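Local coordinates for ancylostoma secreted protein 1 (Necator americanus, PDB 3NT8), which is probably associated with the transition of infective hookworm larvae to parasitism and consists of two CAP domains of the cysteine-rich secretory protein family, at residues N64-M69 / P187-G192; M69-W74 / D211-K216; C76-Q81 / T157-C162. All coordinates share one frame; numbering follows the deposited sequence.

Overall arrangement
From the N terminus, residues 64-69, 69-74 and 76-81 follow one another almost without a break; the partner of 76-81 comes first, at 157-162, followed by those of 64-69 (187-192) and 69-74 (211-216). Contact 3 closes first, setting helix 76-85 against strand 159-167, and lies within the loops of both other contacts. Contact 1 then brings strand 190-191 to strand 66-67. Contact 2 draws strand 213-215 to the residues ahead of strand 73-74. Contacts 1 and 2 share Met69 and cross along the chain, with Asn68 CA packing on Cys214 SG. Contacts 2 and 3 meet in the sheet where strands 73-74 and 159-167 are neighbours.

Contact 1. Residues N64-M69 / P187-G192; sequences NPAKNM and PMWETG
Ala66 and Thr191 form the non-hydrogen-bonded pair of a small antiparallel sheet, made by the short strands 66-67 and 190-191, with few bonds between them, in the first CAP half of the chain. Flanking bonds hold the pair: Gly192 N donates to Pro65 O at 3.2 Å, arriving above the carbonyl plane, and Lys67 N donates to Glu190 O at 3.2 Å, nearly along the C=O axis. Pro65 O also receives a CA-H...O contact from Thr191. Beside the strands, Trp189 carries the apolar part of the contact. With CG between the backbone N and the carbonyl carbon (chi1 67°), the ring begins on the side of Ala66, whose CB is 3.4 Å from Trp189 CD1. Trp189 NE1 reaches Asn64 O at 3.0 Å in a weak, bent bond (127° at the hydrogen), while Pro65 O lies at the ring edge. Met69 CE closes on Trp189 CB at 3.9 Å; Val51 of helix 34-52 and Phe149 of helix 147-153 also touch the indole. Asn64 CB and CG pack against Thr191 OG1 and CG2, and the polar ends share Asn139, which accepts from Asn64 ND2 and donates to Thr191 OG1. On the solvent side the Lys67 chain, extended beyond CG, passes Glu190 obliquely, with Lys67 CE 3.7 Å from Glu190 OE1. One water accepts from Glu190 N and donates to Lys67 O, joining the two backbones there. The charged ends, Lys67 NZ and Glu190 OE1, stay 4.6 Å apart, too far for a salt bridge. The chemistry thus implies a pairing carried by backbone bonds, water and a buried tryptophan, to which the exposed opposite charges probably add only a modest attraction.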
loop_
_atom_site.group_PDB
_atom_site.type_symbol
_atom_site.label_atom_id
_atom_site.label_comp_id
_atom_site.label_asym_id
_atom_site.label_seq_id
_atom_site.Cartn_x
_atom_site.Cartn_y
_atom_site.Cartn_z
ATOM N N ASN A 64 -11.591 14.733 7.019
ATOM C CA ASN A 64 -12.050 13.614 7.824
ATOM C C ASN A 64 -11.057 13.180 8.907
ATOM O O ASN A 64 -9.869 13.125 8.640
ATOM C CB ASN A 64 -12.338 12.388 6.933
ATOM C CG ASN A 64 -13.517 12.591 6.041
ATOM O OD1 ASN A 64 -14.555 13.065 6.513
ATOM N ND2 ASN A 64 -13.365 12.260 4.713
ATOM N N PRO A 65 -11.552 12.811 10.116
ATOM C CA PRO A 65 -10.716 12.187 11.165
ATOM C C PRO A 65 -10.134 10.849 10.720
ATOM O O PRO A 65 -10.685 10.216 9.818
ATOM C CB PRO A 65 -11.717 11.912 12.286
ATOM C CG PRO A 65 -13.059 11.836 11.600
ATOM C CD PRO A 65 -12.939 12.975 10.595
ATOM N N ALA A 66 -9.071 10.405 11.400
ATOM C CA ALA A 66 -8.340 9.246 10.971
ATOM C C ALA A 66 -8.186 8.173 12.034
ATOM O O ALA A 66 -7.709 8.448 13.145
ATOM C CB ALA A 66 -6.962 9.650 10.457
ATOM N N LYS A 67 -8.482 6.927 11.660
ATOM C CA LYS A 67 -8.086 5.805 12.478
ATOM C C LYS A 67 -6.755 5.300 11.943
ATOM O O LYS A 67 -6.383 5.599 10.778
ATOM C CB LYS A 67 -9.153 4.716 12.452
ATOM C CG LYS A 67 -9.534 4.180 11.073
ATOM C CD LYS A 67 -10.557 3.019 11.229
ATOM C CE LYS A 67 -10.923 2.385 9.886
ATOM N NZ LYS A 67 -12.210 1.545 9.925
ATOM N N ASN A 68 -6.033 4.536 12.767
ATOM C CA ASN A 68 -4.706 3.999 12.349
ATOM C C ASN A 68 -3.728 5.089 11.817
ATOM O O ASN A 68 -2.952 4.861 10.912
ATOM C CB ASN A 68 -4.898 2.893 11.278
ATOM C CG ASN A 68 -5.766 1.739 11.756
ATOM O OD1 ASN A 68 -5.787 1.409 12.940
ATOM N ND2 ASN A 68 -6.431 1.086 10.835
ATOM N N MET A 69 -3.787 6.308 12.344
ATOM C CA MET A 69 -2.811 7.326 11.945
ATOM C C MET A 69 -1.595 7.179 12.795
ATOM O O MET A 69 -1.647 7.440 14.010
ATOM C CB MET A 69 -3.368 8.732 12.089
ATOM C CG MET A 69 -2.379 9.834 11.719
ATOM S SD MET A 69 -1.933 9.923 9.968
ATOM C CE MET A 69 -3.429 10.458 9.134
ATOM N N PRO A 187 -6.575 5.391 -0.490
ATOM C CA PRO A 187 -6.864 6.353 0.563
ATOM C C PRO A 187 -5.611 6.730 1.324
ATOM O O PRO A 187 -4.802 5.866 1.701
ATOM C CB PRO A 187 -7.863 5.641 1.461
ATOM C CG PRO A 187 -7.780 4.156 1.049
ATOM C CD PRO A 187 -7.409 4.182 -0.387
ATOM N N MET A 188 -5.440 8.034 1.503
ATOM C CA MET A 188 -4.294 8.546 2.268
ATOM C C MET A 188 -4.435 8.084 3.718
ATOM O O MET A 188 -3.434 7.777 4.362
ATOM C CB MET A 188 -4.199 10.053 2.144
ATOM C CG MET A 188 -3.724 10.446 0.771
ATOM S SD MET A 188 -3.608 12.176 0.417
ATOM C CE MET A 188 -5.361 12.601 0.360
ATOM N N TRP A 189 -5.693 7.960 4.178
ATOM C CA TRP A 189 -6.002 7.437 5.520
ATOM C C TRP A 189 -7.460 6.956 5.514
ATOM O O TRP A 189 -8.299 7.348 4.649
ATOM C CB TRP A 189 -5.756 8.528 6.651
ATOM C CG TRP A 189 -6.738 9.707 6.574
ATOM C CD1 TRP A 189 -7.986 9.805 7.184
ATOM C CD2 TRP A 189 -6.556 10.950 5.870
ATOM N NE1 TRP A 189 -8.562 11.032 6.920
ATOM C CE2 TRP A 189 -7.706 11.754 6.118
ATOM C CE3 TRP A 189 -5.527 11.476 5.082
ATOM C CZ2 TRP A 189 -7.872 13.014 5.544
ATOM C CZ3 TRP A 189 -5.682 12.750 4.550
ATOM C CH2 TRP A 189 -6.863 13.492 4.755
ATOM N N GLU A 190 -7.807 6.178 6.534
ATOM C CA GLU A 190 -9.187 5.698 6.635
ATOM C C GLU A 190 -9.964 6.550 7.575
ATOM O O GLU A 190 -9.506 6.875 8.652
ATOM C CB GLU A 190 -9.216 4.223 7.047
ATOM C CG GLU A 190 -8.797 3.295 5.885
ATOM C CD GLU A 190 -8.940 1.814 6.203
ATOM O OE1 GLU A 190 -8.490 1.364 7.286
ATOM O OE2 GLU A 190 -9.495 1.105 5.333
ATOM N N THR A 191 -11.140 6.970 7.146
ATOM C CA THR A 191 -12.033 7.761 8.025
ATOM C C THR A 191 -12.430 6.903 9.269
ATOM O O THR A 191 -12.890 5.751 9.143
ATOM C CB THR A 191 -13.251 8.337 7.237
ATOM O OG1 THR A 191 -12.819 8.987 6.041
ATOM C CG2 THR A 191 -14.004 9.365 8.038
ATOM N N GLY A 192 -12.184 7.449 10.461
ATOM C CA GLY A 192 -12.730 6.868 11.676
ATOM C C GLY A 192 -12.283 7.681 12.842
ATOM O O GLY A 192 -11.580 8.672 12.660
HETATM O O HOH W 1 -5.728 4.939 8.031
HETATM O O HOH W 2 -6.219 2.180 8.079
#

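Contact 2. Residues M69-W74 / D211-K216; sequences MYKLSW and DGLCTK
Cys214 CB sits over the centre of the Tyr70 ring, 3.4 Å from its centroid and 7° off the ring normal, a CH-pi contact. The sulfur follows over the ring, with Cys214 SG 4.6 Å from the centroid of Tyr70 and 25° off the normal. Lys216 N lies at the edge of the ring, in its plane. Two backbone bonds bridge Tyr70 and Cys214: Cys214 N donates to Met69 O at 2.8 Å, and Lys71 N to Cys214 O at 2.9 Å. On one side of this bridge Leu213 CD2 lies 3.5 Å from Met69 CG, the two side chains running side by side; Leu213 CB also meets Lys71 CB, there crossing at about a right angle. Strand 213-215 pairs antiparallel with strand 208-210, and this hairpin, whose strands are each tied by a disulfide to residues earlier in the chain (Cys209 to Cys195, Cys214 to Cys201), is consistent with the cysteine-rich extension of the CRISP family and docks on the residues leading into edge strand 73-74 of the CAP sheet. Waters join the backbones at both ends, one between Met69 N and Gly212 O, the other between Lys71 O and Lys216 N. Farther out, Ser207 OG and Tyr204 N hydrogen-bond Tyr70 OH, fixing the far end of the ring, and Glu210 forms a salt bridge with Lys71 NZ.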
loop_
_atom_site.group_PDB
_atom_site.type_symbol
_atom_site.label_atom_id
_atom_site.label_comp_id
_atom_site.label_asym_id
_atom_site.label_seq_id
_atom_site.Cartn_x
_atom_site.Cartn_y
_atom_site.Cartn_z
ATOM N N MET A 69 -3.787 6.308 12.344
ATOM C CA MET A 69 -2.811 7.326 11.945
ATOM C C MET A 69 -1.595 7.179 12.795
ATOM O O MET A 69 -1.647 7.440 14.010
ATOM C CB MET A 69 -3.368 8.732 12.089
ATOM C CG MET A 69 -2.379 9.834 11.719
ATOM S SD MET A 69 -1.933 9.923 9.968
ATOM C CE MET A 69 -3.429 10.458 9.134
ATOM N N TYR A 70 -0.506 6.712 12.184
ATOM C CA TYR A 70 0.778 6.483 12.893
ATOM C C TYR A 70 1.669 7.732 13.097
ATOM O O TYR A 70 1.787 8.624 12.225
ATOM C CB TYR A 70 1.581 5.304 12.283
ATOM C CG TYR A 70 1.039 3.958 12.692
ATOM C CD1 TYR A 70 1.721 3.180 13.639
ATOM C CD2 TYR A 70 -0.205 3.523 12.252
ATOM C CE1 TYR A 70 1.226 2.008 14.086
ATOM C CE2 TYR A 70 -0.718 2.298 12.674
ATOM C CZ TYR A 70 -0.012 1.551 13.565
ATOM O OH TYR A 70 -0.572 0.348 13.963
ATOM N N LYS A 71 2.239 7.789 14.284
ATOM C CA LYS A 71 3.221 8.802 14.652
ATOM C C LYS A 71 4.480 8.375 13.946
ATOM O O LYS A 71 4.795 7.191 13.951
ATOM C CB LYS A 71 3.455 8.768 16.144
ATOM C CG LYS A 71 4.330 9.882 16.661
ATOM C CD LYS A 71 4.388 9.866 18.201
ATOM C CE LYS A 71 5.238 11.120 18.699
ATOM N NZ LYS A 71 5.590 11.070 20.147
ATOM N N LEU A 72 5.177 9.321 13.344
ATOM C CA LEU A 72 6.495 9.072 12.754
ATOM C C LEU A 72 7.586 9.040 13.795
ATOM O O LEU A 72 7.556 9.810 14.759
ATOM C CB LEU A 72 6.803 10.174 11.675
ATOM C CG LEU A 72 5.740 10.339 10.556
ATOM C CD1 LEU A 72 6.079 11.380 9.426
ATOM C CD2 LEU A 72 5.523 8.984 9.906
ATOM N N SER A 73 8.552 8.152 13.611
ATOM C CA SER A 73 9.813 8.182 14.350
ATOM C C SER A 73 10.913 8.575 13.413
ATOM O O SER A 73 10.880 8.251 12.207
ATOM C CB SER A 73 10.126 6.796 14.873
ATOM O OG SER A 73 9.053 6.409 15.691
ATOM N N TRP A 74 11.893 9.292 13.933
ATOM C CA TRP A 74 13.093 9.607 13.119
ATOM C C TRP A 74 13.980 8.409 12.729
ATOM O O TRP A 74 14.200 7.503 13.525
ATOM C CB TRP A 74 13.926 10.676 13.849
ATOM C CG TRP A 74 14.932 11.341 12.990
ATOM C CD1 TRP A 74 16.263 10.989 12.847
ATOM C CD2 TRP A 74 14.724 12.483 12.165
ATOM N NE1 TRP A 74 16.867 11.838 11.979
ATOM C CE2 TRP A 74 15.960 12.783 11.563
ATOM C CE3 TRP A 74 13.598 13.301 11.885
ATOM C CZ2 TRP A 74 16.122 13.842 10.670
ATOM C CZ3 TRP A 74 13.745 14.361 10.989
ATOM C CH2 TRP A 74 15.011 14.629 10.406
ATOM N N ASP A 211 -2.341 9.865 22.338
ATOM C CA ASP A 211 -3.231 11.003 22.009
ATOM C C ASP A 211 -3.646 10.981 20.516
ATOM O O ASP A 211 -3.365 11.912 19.757
ATOM C CB ASP A 211 -2.622 12.360 22.498
ATOM C CG ASP A 211 -3.573 13.546 22.301
ATOM O OD1 ASP A 211 -4.820 13.379 22.409
ATOM O OD2 ASP A 211 -3.085 14.677 22.046
ATOM N N GLY A 212 -4.316 9.904 20.105
ATOM C CA GLY A 212 -4.846 9.784 18.726
ATOM C C GLY A 212 -3.869 9.300 17.650
ATOM O O GLY A 212 -4.258 9.093 16.496
ATOM N N LEU A 213 -2.600 9.129 18.017
ATOM C CA LEU A 213 -1.614 8.638 17.060
ATOM C C LEU A 213 -1.198 7.255 17.463
ATOM O O LEU A 213 -0.832 7.017 18.628
ATOM C CB LEU A 213 -0.357 9.561 16.920
ATOM C CG LEU A 213 -0.528 10.954 16.260
ATOM C CD1 LEU A 213 0.773 11.784 16.286
ATOM C CD2 LEU A 213 -1.078 10.820 14.854
ATOM N N CYS A 214 -1.285 6.331 16.510
ATOM C CA CYS A 214 -0.769 4.988 16.741
ATOM C C CYS A 214 0.737 4.970 16.781
ATOM O O CYS A 214 1.358 5.764 16.112
ATOM C CB CYS A 214 -1.311 4.012 15.680
ATOM S SG CYS A 214 -3.093 3.820 15.839
ATOM N N THR A 215 1.329 4.064 17.552
ATOM C CA THR A 215 2.771 3.992 17.656
ATOM C C THR A 215 3.268 2.559 17.372
ATOM O O THR A 215 2.881 1.647 18.037
ATOM C CB THR A 215 3.332 4.486 19.030
ATOM O OG1 THR A 215 2.901 3.624 20.081
ATOM C CG2 THR A 215 2.891 5.954 19.312
ATOM N N LYS A 216 4.117 2.406 16.360
ATOM C CA LYS A 216 4.557 1.127 15.907
ATOM C C LYS A 216 5.606 0.608 16.877
ATOM O O LYS A 216 6.499 1.329 17.272
ATOM C CB LYS A 216 5.091 1.258 14.453
ATOM C CG LYS A 216 5.982 0.122 13.905
ATOM C CD LYS A 216 5.164 -1.037 13.420
ATOM C CE LYS A 216 6.027 -2.254 13.075
ATOM N NZ LYS A 216 6.903 -1.902 11.921
HETATM O O HOH W 3 -5.471 7.197 14.587
HETATM O O HOH W 4 5.315 4.835 15.445
#

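Contact 3. Residues C76-Q81 / T157-C162; sequences CAMEQQ and TTKLGC
Glu79 OE2 is gripped by two groups, Arg37 in a salt bridge and Asn29 ND2 in a hydrogen bond, while Glu79 OE1 accepts from Trp74 NE1. Partners on both oxygens restrict the rotation of the carboxylate, and Arg37 would favour its ionised form. The stem of the same side chain makes the contact with the strand: Glu79 CG, anti to the backbone N (chi1 -180°), comes within 3.2 Å of Cys162 O. One residue earlier in the helix, Met78 reaches to the strand backbone. Its SD lies 3.9 Å from Lys159 CB, where the two side chains cross at about a right angle. The turn at chi3 (68°) then brings Met78 CE to the peptide backbone, 3.8 Å from Lys159 O and 3.9 Å from Gly161 N. Between these two grips Gly161, which has no side chain, lets the helix backbone come close, its CA lying 4.0 Å from Glu79 N; a beta-carbon here would run into Met78 CB and Glu79 N. The axes of helical segment 76-81 and strand segment 159-162 approach to 6.3 Å, their directions 31° apart. This is one of the two helix-sheet interfaces of the alpha-beta-alpha sandwich of the CAP fold: Leu160 and Cys162 point away from this helix and pack on Leu41, His44 and Phe40 of helix 34-52 across the sheet. Strand 73-74, parallel to 159-167 and its neighbour in the sheet, leads directly into the helix. Met78 also touches Ile176 of strand 170-177, the next strand across. Disulfides fasten both elements, Cys76 to Cys27 at the start of the helix and Cys162 to Cys175 between adjacent antiparallel strands. The Lys159 chain bends at chi3 and chi4 and carries its amine away from the helix.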
loop_
_atom_site.group_PDB
_atom_site.type_symbol
_atom_site.label_atom_id
_atom_site.label_comp_id
_atom_site.label_asym_id
_atom_site.label_seq_id
_atom_site.Cartn_x
_atom_site.Cartn_y
_atom_site.Cartn_z
ATOM N N CYS A 76 17.877 7.443 11.425
ATOM C CA CYS A 76 19.178 8.075 11.131
ATOM C C CYS A 76 19.722 7.682 9.762
ATOM O O CYS A 76 20.346 8.504 9.079
ATOM C CB CYS A 76 20.217 7.859 12.210
ATOM S SG CYS A 76 19.739 8.551 13.822
ATOM N N ALA A 77 19.465 6.431 9.390
ATOM C CA ALA A 77 19.931 5.819 8.194
ATOM C C ALA A 77 19.209 6.453 7.045
ATOM O O ALA A 77 19.812 6.717 5.984
ATOM C CB ALA A 77 19.650 4.311 8.244
ATOM N N MET A 78 17.903 6.707 7.220
ATOM C CA MET A 78 17.126 7.405 6.176
ATOM C C MET A 78 17.638 8.815 5.993
ATOM O O MET A 78 17.893 9.205 4.860
ATOM C CB MET A 78 15.614 7.397 6.441
ATOM C CG MET A 78 14.997 6.100 5.966
ATOM S SD MET A 78 13.405 5.911 6.685
ATOM C CE MET A 78 12.574 7.238 5.827
ATOM N N GLU A 79 17.834 9.532 7.099
ATOM C CA GLU A 79 18.423 10.874 7.089
ATOM C C GLU A 79 19.774 10.920 6.394
ATOM O O GLU A 79 20.038 11.823 5.568
ATOM C CB GLU A 79 18.573 11.427 8.505
ATOM C CG GLU A 79 19.202 12.876 8.546
ATOM C CD GLU A 79 19.696 13.226 9.889
ATOM O OE1 GLU A 79 19.245 12.641 10.890
ATOM O OE2 GLU A 79 20.592 14.077 9.998
ATOM N N GLN A 80 20.631 9.947 6.687
ATOM C CA GLN A 80 22.031 10.005 6.198
ATOM C C GLN A 80 22.055 9.776 4.719
ATOM O O GLN A 80 22.811 10.418 3.992
ATOM C CB GLN A 80 22.905 8.947 6.905
ATOM C CG GLN A 80 24.404 8.931 6.402
ATOM C CD GLN A 80 25.181 10.178 6.837
ATOM O OE1 GLN A 80 25.280 10.485 8.023
ATOM N NE2 GLN A 80 25.718 10.911 5.853
ATOM N N GLN A 81 21.264 8.814 4.266
ATOM C CA GLN A 81 21.218 8.528 2.851
ATOM C C GLN A 81 20.720 9.720 2.034
ATOM O O GLN A 81 21.285 10.031 1.014
ATOM C CB GLN A 81 20.384 7.260 2.576
ATOM C CG GLN A 81 20.601 6.747 1.184
ATOM C CD GLN A 81 20.089 5.327 0.961
ATOM O OE1 GLN A 81 19.502 4.694 1.867
ATOM N NE2 GLN A 81 20.324 4.817 -0.252
ATOM N N THR A 157 2.584 5.172 7.078
ATOM C CA THR A 157 4.008 5.587 7.259
ATOM C C THR A 157 4.363 5.631 8.733
ATOM O O THR A 157 3.598 6.118 9.535
ATOM C CB THR A 157 4.258 6.960 6.615
ATOM O OG1 THR A 157 3.911 6.841 5.228
ATOM C CG2 THR A 157 5.698 7.372 6.695
ATOM N N THR A 158 5.529 5.117 9.076
ATOM C CA THR A 158 6.014 5.112 10.440
ATOM C C THR A 158 7.409 5.778 10.577
ATOM O O THR A 158 7.815 6.146 11.689
ATOM C CB THR A 158 6.156 3.653 10.925
ATOM O OG1 THR A 158 7.008 2.942 10.014
ATOM C CG2 THR A 158 4.759 2.960 10.996
ATOM N N LYS A 159 8.160 5.890 9.473
ATOM C CA LYS A 159 9.543 6.416 9.579
ATOM C C LYS A 159 9.799 7.654 8.716
ATOM O O LYS A 159 9.295 7.762 7.585
ATOM C CB LYS A 159 10.578 5.349 9.257
ATOM C CG LYS A 159 10.845 4.332 10.370
ATOM C CD LYS A 159 12.168 3.530 10.214
ATOM C CE LYS A 159 12.110 2.355 9.260
ATOM N NZ LYS A 159 11.340 1.172 9.784
ATOM N N LEU A 160 10.604 8.575 9.253
ATOM C CA LEU A 160 10.844 9.872 8.634
ATOM C C LEU A 160 12.354 10.152 8.566
ATOM O O LEU A 160 13.064 9.861 9.532
ATOM C CB LEU A 160 10.186 10.985 9.467
ATOM C CG LEU A 160 10.429 12.405 8.949
ATOM C CD1 LEU A 160 9.826 12.580 7.596
ATOM C CD2 LEU A 160 9.961 13.525 9.911
ATOM N N GLY A 161 12.828 10.726 7.452
ATOM C CA GLY A 161 14.222 11.189 7.361
ATOM C C GLY A 161 14.325 12.472 6.562
ATOM O O GLY A 161 13.936 12.506 5.386
ATOM N N CYS A 162 14.822 13.536 7.192
ATOM C CA CYS A 162 14.934 14.811 6.465
ATOM C C CYS A 162 16.358 15.410 6.612
ATOM O O CYS A 162 17.052 15.108 7.604
ATOM C CB CYS A 162 13.880 15.844 6.914
ATOM S SG CYS A 162 12.152 15.376 7.100
#